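PDB 2HTB: putative glucose-6-phosphate 1-epimerase from Salmonella typhimurium, which probably interconverts the alpha and beta anomers of glucose 6-phosphate as a hexose-6-phosphate 1-epimerase. Local coordinates for residues 193-198 and 224-229; 28-33 and 121-126. One frame throughout, in Å; residues are numbered along the deposited sequence.

Interaction 1 of 2, residues 193-198 and 224-229; sequences SGLGDR and RVYLNP
The mouth of the antiparallel strand pair 198-201 and 222-226 is marked by a backbone hydrogen bond. Running from Leu227 N to Arg198 O, 3.1 Å long with an N-H...O angle of 171°, it is nearly straight, although the donor stands above the carbonyl plane. Beyond this bond a water takes over the bridging. It donates to Arg198 O at 2.8 Å and to Leu195 O at 2.6 Å, and it accepts from Asn228 N and, weakly, from Asp197 N. Arg198 O is thus gripped twice, by Leu227 N and by the water.

Further along, the chains touch through carbon. Gly196 CA lies 3.2 Å from Asn228 O in a CA-H...O contact, and Pro229 CA makes a similar one to Leu195 O; at Gly196 the absence of a side chain lets the backbones come this close. Leu195 covers one face of the Tyr226 ring: its CB sits 3.9 Å from the ring centroid and 18° off the normal, a CH-pi contact. With CG anti to its own carbonyl carbon (chi1 -60°), the Leu195 branch continues over the ring, bringing CD1 to 3.7 Å from Tyr226 CZ. Tyr226 OH has a weak hydrogen bond to Gln216.

Asp197 OD1 accepts from Arg198 N through its anti lone pair and also lies 3.1 Å from Asn228 CB. The Arg198 guanidinium has its partner outside the two segments, a salt bridge with Glu208.

Tyr226 lies about 8 Å, side chain to side chain, from Asp223, which probably binds substrate, as in related enzymes. The geometry is that of an antiparallel strand pair opening into two loops, with a water bridging the backbones where the strands part, near the probable substrate site of a galactose mutarotase-like fold.

Interaction 2 of 2, residues 28-33 and 121-126; sequences QLTPVL and KAHNED
Thr30 OG1 donates a hydrogen bond to Glu125 OE1 at 2.6 Å, the one hydrogen bond between the two segments. The hydroxyl meets the carboxylate on its syn side, 18° out of the carboxylate plane. The other oxygen has carbon neighbours across the contact: Glu125 OE2 is 3.7 Å from Pro31 CG and 3.9 Å from Val32 CB.

Beside this polar pair, His123 receives three apolar groups. Leu33 CD1 lies over one face of the imidazole, offset toward its rim; at 3.8 Å from the centroid of the His123 ring and 27° off the normal it makes a CH-pi contact. Thr30 CG2 approaches His123 CE1 to 3.5 Å, and Leu29 CD2 comes within 3.9 Å of His123 NE2, both obliquely to the ring. Thr30 therefore serves both neighbours, its hydroxyl turned to Glu125 and its methyl to His123. Chi1 of 82° brings about this division, setting OG1 between the backbone N and carbonyl carbon while CG2 lies beside the N.

In the next shell, the backbones hold these groups in place. His123 and Glu125 are two residues apart on strand 119-125, and both point at the loop while Asn124 points away. On the loop side, Leu29 and Thr30 both face Leu33 in a classic beta bulge, with Thr30 N bonded to Leu33 O at 3.1 Å. Leu33 packs further on Leu132 of strand 130-137 and Ile44 of strand 41-48, so this surface contact lies where two sheets meet.

The Thr30 hydroxyl thus accepts a weak hydrogen bond from Leu33 N and donates to Glu125 OE1; its dipole would probably stabilise negative charge on Glu125.

After helix 15-21, the chain runs through strand 27-28 and the turn of residues 28-33 that leads into strand 33-38. Interaction 2 then closes a long loop, with 87 residues between its segments, when strand 119-125 returns to that turn; it joins the five-strand sheet to an edge strand of the nine-strand sheet. Interaction 1 opens only later and closes a shorter loop of 25 intervening residues. Here the connection from strand 190-193 of the nine-strand sheet to strand 198-201 of the eight-strand sheet packs against the end of strand 222-226, also in the latter. The two loops follow in series, neither nested nor crossed. The centres of interactions 1 and 2 lie 38 Å apart, on opposite sides of the chain's centre.

Interaction 1 of 2, residues 193-198 and 224-229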
loop_
_atom_site.group_PDB
_atom_site.type_symbol
_atom_site.label_atom_id
_atom_site.label_comp_id
_atom_site.label_asym_id
_atom_site.label_seq_id
_atom_site.Cartn_x
_atom_site.Cartn_y
_atom_site.Cartn_z
ATOM N N SER A 193 -16.661 -6.440 -1.761
ATOM C CA SER A 193 -17.947 -5.882 -1.370
ATOM C C SER A 193 -17.722 -4.672 -0.493
ATOM O O SER A 193 -16.574 -4.430 -0.045
ATOM C CB SER A 193 -18.873 -6.930 -0.642
ATOM O OG SER A 193 -18.243 -7.552 0.489
ATOM N N GLY A 194 -18.811 -3.964 -0.186
ATOM C CA GLY A 194 -18.723 -2.853 0.742
ATOM C C GLY A 194 -18.338 -1.560 0.052
ATOM O O GLY A 194 -18.017 -0.611 0.705
ATOM N N LEU A 195 -18.363 -1.535 -1.273
ATOM C CA LEU A 195 -17.949 -0.351 -2.023
ATOM C C LEU A 195 -19.014 0.742 -2.147
ATOM O O LEU A 195 -18.741 1.855 -2.573
ATOM C CB LEU A 195 -17.355 -0.758 -3.390
ATOM C CG LEU A 195 -16.141 -1.656 -3.171
ATOM C CD1 LEU A 195 -15.670 -2.282 -4.446
ATOM C CD2 LEU A 195 -15.005 -0.887 -2.399
ATOM N N GLY A 196 -20.226 0.478 -1.698
ATOM C CA GLY A 196 -21.225 1.542 -1.708
ATOM C C GLY A 196 -21.929 1.612 -3.036
ATOM O O GLY A 196 -22.264 0.589 -3.622
ATOM N N ASP A 197 -22.143 2.838 -3.520
ATOM C CA ASP A 197 -22.968 3.078 -4.695
ATOM C C ASP A 197 -22.205 3.808 -5.788
ATOM O O ASP A 197 -21.730 3.131 -6.746
ATOM C CB ASP A 197 -24.300 3.735 -4.362
ATOM C CG ASP A 197 -24.179 4.905 -3.396
ATOM O OD1 ASP A 197 -23.189 5.672 -3.398
ATOM O OD2 ASP A 197 -25.123 5.063 -2.599
ATOM N N ARG A 198 -22.041 5.135 -5.645
ATOM C CA ARG A 198 -21.449 5.948 -6.714
ATOM C C ARG A 198 -19.953 5.661 -6.866
ATOM O O ARG A 198 -19.291 5.471 -5.863
ATOM C CB ARG A 198 -21.696 7.465 -6.488
ATOM C CG ARG A 198 -23.165 7.948 -6.766
ATOM C CD ARG A 198 -23.488 9.253 -5.989
ATOM N NE ARG A 198 -23.726 10.488 -6.780
ATOM C CZ ARG A 198 -23.892 10.645 -8.133
ATOM N NH1 ARG A 198 -23.798 9.598 -9.025
ATOM N NH2 ARG A 198 -24.159 11.924 -8.604
ATOM N N ARG A 224 -11.294 2.237 -10.240
ATOM C CA ARG A 224 -12.479 2.887 -9.756
ATOM C C ARG A 224 -12.317 3.598 -8.458
ATOM O O ARG A 224 -11.712 3.098 -7.535
ATOM C CB ARG A 224 -13.594 1.898 -9.721
ATOM C CG ARG A 224 -14.324 1.915 -10.943
ATOM C CD ARG A 224 -14.375 0.677 -11.826
ATOM N NE ARG A 224 -15.682 0.090 -11.716
ATOM C CZ ARG A 224 -16.563 -0.158 -12.705
ATOM N NH1 ARG A 224 -16.316 0.053 -14.004
ATOM N NH2 ARG A 224 -17.742 -0.640 -12.337
ATOM N N VAL A 225 -12.838 4.793 -8.405
ATOM C CA VAL A 225 -12.752 5.661 -7.168
ATOM C C VAL A 225 -14.116 5.653 -6.550
ATOM O O VAL A 225 -15.010 6.286 -7.096
ATOM C CB VAL A 225 -12.464 7.205 -7.471
ATOM C CG1 VAL A 225 -12.270 8.058 -6.166
ATOM C CG2 VAL A 225 -11.230 7.466 -8.473
ATOM N N TYR A 226 -14.339 4.916 -5.456
ATOM C CA TYR A 226 -15.676 4.886 -4.864
ATOM C C TYR A 226 -15.987 6.082 -3.903
ATOM O O TYR A 226 -15.202 6.364 -3.045
ATOM C CB TYR A 226 -15.915 3.484 -4.232
ATOM C CG TYR A 226 -15.690 2.364 -5.232
ATOM C CD1 TYR A 226 -14.434 1.816 -5.420
ATOM C CD2 TYR A 226 -16.764 1.851 -6.004
ATOM C CE1 TYR A 226 -14.226 0.781 -6.347
ATOM C CE2 TYR A 226 -16.556 0.826 -6.942
ATOM C CZ TYR A 226 -15.268 0.287 -7.105
ATOM O OH TYR A 226 -15.032 -0.743 -8.042
ATOM N N LEU A 227 -17.111 6.772 -4.072
ATOM C CA LEU A 227 -17.425 8.043 -3.337
ATOM C C LEU A 227 -18.132 7.879 -1.988
ATOM O O LEU A 227 -18.145 8.744 -1.117
ATOM C CB LEU A 227 -18.300 8.960 -4.184
ATOM C CG LEU A 227 -17.824 9.172 -5.599
ATOM C CD1 LEU A 227 -18.622 10.311 -6.204
ATOM C CD2 LEU A 227 -16.369 9.521 -5.482
ATOM N N ASN A 228 -18.682 6.685 -1.877
ATOM C CA ASN A 228 -19.555 6.305 -0.802
ATOM C C ASN A 228 -19.315 4.901 -0.285
ATOM O O ASN A 228 -20.248 4.157 -0.068
ATOM C CB ASN A 228 -20.931 6.351 -1.355
ATOM C CG ASN A 228 -21.776 7.270 -0.585
ATOM O OD1 ASN A 228 -22.030 7.025 0.629
ATOM N ND2 ASN A 228 -22.205 8.401 -1.262
ATOM N N PRO A 229 -18.048 4.536 -0.122
ATOM C CA PRO A 229 -17.857 3.180 0.361
ATOM C C PRO A 229 -18.153 3.086 1.888
ATOM O O PRO A 229 -18.036 4.060 2.649
ATOM C CB PRO A 229 -16.348 2.973 0.177
ATOM C CG PRO A 229 -15.799 4.417 0.530
ATOM C CD PRO A 229 -16.771 5.292 -0.261
HETATM O O HOH W 1 -19.478 4.203 -3.416
#

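Interaction 2 of 2, residues 28-33 and 121-126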
loop_
_atom_site.group_PDB
_atom_site.type_symbol
_atom_site.label_atom_id
_atom_site.label_comp_id
_atom_site.label_asym_id
_atom_site.label_seq_id
_atom_site.Cartn_x
_atom_site.Cartn_y
_atom_site.Cartn_z
ATOM N N GLN A 28 21.066 -7.459 13.452
ATOM C CA GLN A 28 19.938 -7.976 14.269
ATOM C C GLN A 28 19.491 -6.857 15.227
ATOM O O GLN A 28 20.157 -6.665 16.268
ATOM C CB GLN A 28 20.282 -9.152 15.139
ATOM C CG GLN A 28 19.985 -10.519 14.601
ATOM C CD GLN A 28 18.554 -10.880 14.344
ATOM O OE1 GLN A 28 18.340 -11.595 13.430
ATOM N NE2 GLN A 28 17.591 -10.441 15.143
ATOM N N LEU A 29 18.413 -6.140 14.903
ATOM C CA LEU A 29 18.037 -5.030 15.712
ATOM C C LEU A 29 17.521 -5.543 17.065
ATOM O O LEU A 29 17.839 -5.008 18.082
ATOM C CB LEU A 29 16.925 -4.302 15.035
ATOM C CG LEU A 29 17.389 -3.255 14.046
ATOM C CD1 LEU A 29 17.562 -3.825 12.588
ATOM C CD2 LEU A 29 16.309 -2.230 14.096
ATOM N N THR A 30 16.745 -6.606 17.032
ATOM C CA THR A 30 16.113 -7.186 18.178
ATOM C C THR A 30 15.910 -8.643 17.747
ATOM O O THR A 30 16.180 -8.984 16.605
ATOM C CB THR A 30 14.676 -6.629 18.432
ATOM O OG1 THR A 30 13.781 -7.322 17.575
ATOM C CG2 THR A 30 14.555 -5.153 18.175
ATOM N N PRO A 31 15.470 -9.527 18.664
ATOM C CA PRO A 31 15.472 -10.959 18.277
ATOM C C PRO A 31 14.566 -11.188 17.116
ATOM O O PRO A 31 14.646 -12.192 16.428
ATOM C CB PRO A 31 14.927 -11.709 19.528
ATOM C CG PRO A 31 14.341 -10.613 20.401
ATOM C CD PRO A 31 15.071 -9.306 20.067
ATOM N N VAL A 32 13.699 -10.230 16.886
ATOM C CA VAL A 32 12.727 -10.399 15.814
ATOM C C VAL A 32 12.858 -9.459 14.636
ATOM O O VAL A 32 12.259 -9.718 13.627
ATOM C CB VAL A 32 11.356 -10.385 16.404
ATOM C CG1 VAL A 32 10.386 -9.717 15.509
ATOM C CG2 VAL A 32 10.943 -11.802 16.686
ATOM N N LEU A 33 13.672 -8.417 14.739
ATOM C CA LEU A 33 13.783 -7.418 13.685
ATOM C C LEU A 33 15.186 -7.354 13.208
ATOM O O LEU A 33 16.172 -7.284 14.056
ATOM C CB LEU A 33 13.499 -6.048 14.181
ATOM C CG LEU A 33 12.130 -5.451 14.305
ATOM C CD1 LEU A 33 12.279 -4.115 15.171
ATOM C CD2 LEU A 33 11.549 -5.203 12.894
ATOM N N LYS A 121 12.533 5.323 12.778
ATOM C CA LYS A 121 12.642 6.153 14.002
ATOM C C LYS A 121 12.382 5.423 15.288
ATOM O O LYS A 121 12.972 5.715 16.288
ATOM C CB LYS A 121 11.695 7.356 13.914
ATOM C CG LYS A 121 11.450 8.228 15.188
ATOM C CD LYS A 121 11.276 9.712 14.694
ATOM C CE LYS A 121 11.027 10.744 15.817
ATOM N NZ LYS A 121 9.572 10.593 16.154
ATOM N N ALA A 122 11.476 4.481 15.286
ATOM C CA ALA A 122 11.106 3.811 16.560
ATOM C C ALA A 122 10.523 2.430 16.291
ATOM O O ALA A 122 9.958 2.173 15.157
ATOM C CB ALA A 122 10.084 4.720 17.458
ATOM N N HIS A 123 10.607 1.576 17.328
ATOM C CA HIS A 123 10.012 0.231 17.230
ATOM C C HIS A 123 9.917 -0.339 18.650
ATOM O O HIS A 123 10.820 -0.068 19.508
ATOM C CB HIS A 123 10.835 -0.699 16.279
ATOM C CG HIS A 123 12.236 -0.899 16.730
ATOM N ND1 HIS A 123 12.576 -1.800 17.713
ATOM C CD2 HIS A 123 13.390 -0.283 16.374
ATOM C CE1 HIS A 123 13.883 -1.734 17.942
ATOM N NE2 HIS A 123 14.398 -0.817 17.140
ATOM N N ASN A 124 8.823 -1.065 18.891
ATOM C CA ASN A 124 8.665 -1.903 20.043
ATOM C C ASN A 124 8.045 -3.214 19.606
ATOM O O ASN A 124 7.478 -3.328 18.517
ATOM C CB ASN A 124 7.900 -1.213 21.191
ATOM C CG ASN A 124 6.418 -1.107 20.901
ATOM O OD1 ASN A 124 5.841 0.018 20.727
ATOM N ND2 ASN A 124 5.756 -2.289 20.823
ATOM N N GLU A 125 8.231 -4.235 20.436
ATOM C CA GLU A 125 7.607 -5.561 20.220
ATOM C C GLU A 125 7.059 -6.191 21.503
ATOM O O GLU A 125 7.415 -5.810 22.630
ATOM C CB GLU A 125 8.561 -6.508 19.539
ATOM C CG GLU A 125 9.887 -6.660 20.293
ATOM C CD GLU A 125 10.967 -7.282 19.455
ATOM O OE1 GLU A 125 11.398 -6.638 18.457
ATOM O OE2 GLU A 125 11.398 -8.405 19.801
ATOM N N ASP A 126 6.233 -7.209 21.272
ATOM C CA ASP A 126 5.387 -7.943 22.226
ATOM C C ASP A 126 5.456 -9.364 21.829
ATOM O O ASP A 126 6.056 -9.704 20.796
ATOM C CB ASP A 126 3.919 -7.666 21.904
ATOM C CG ASP A 126 3.431 -6.621 22.680
ATOM O OD1 ASP A 126 4.298 -6.132 23.369
ATOM O OD2 ASP A 126 2.253 -6.252 22.629
#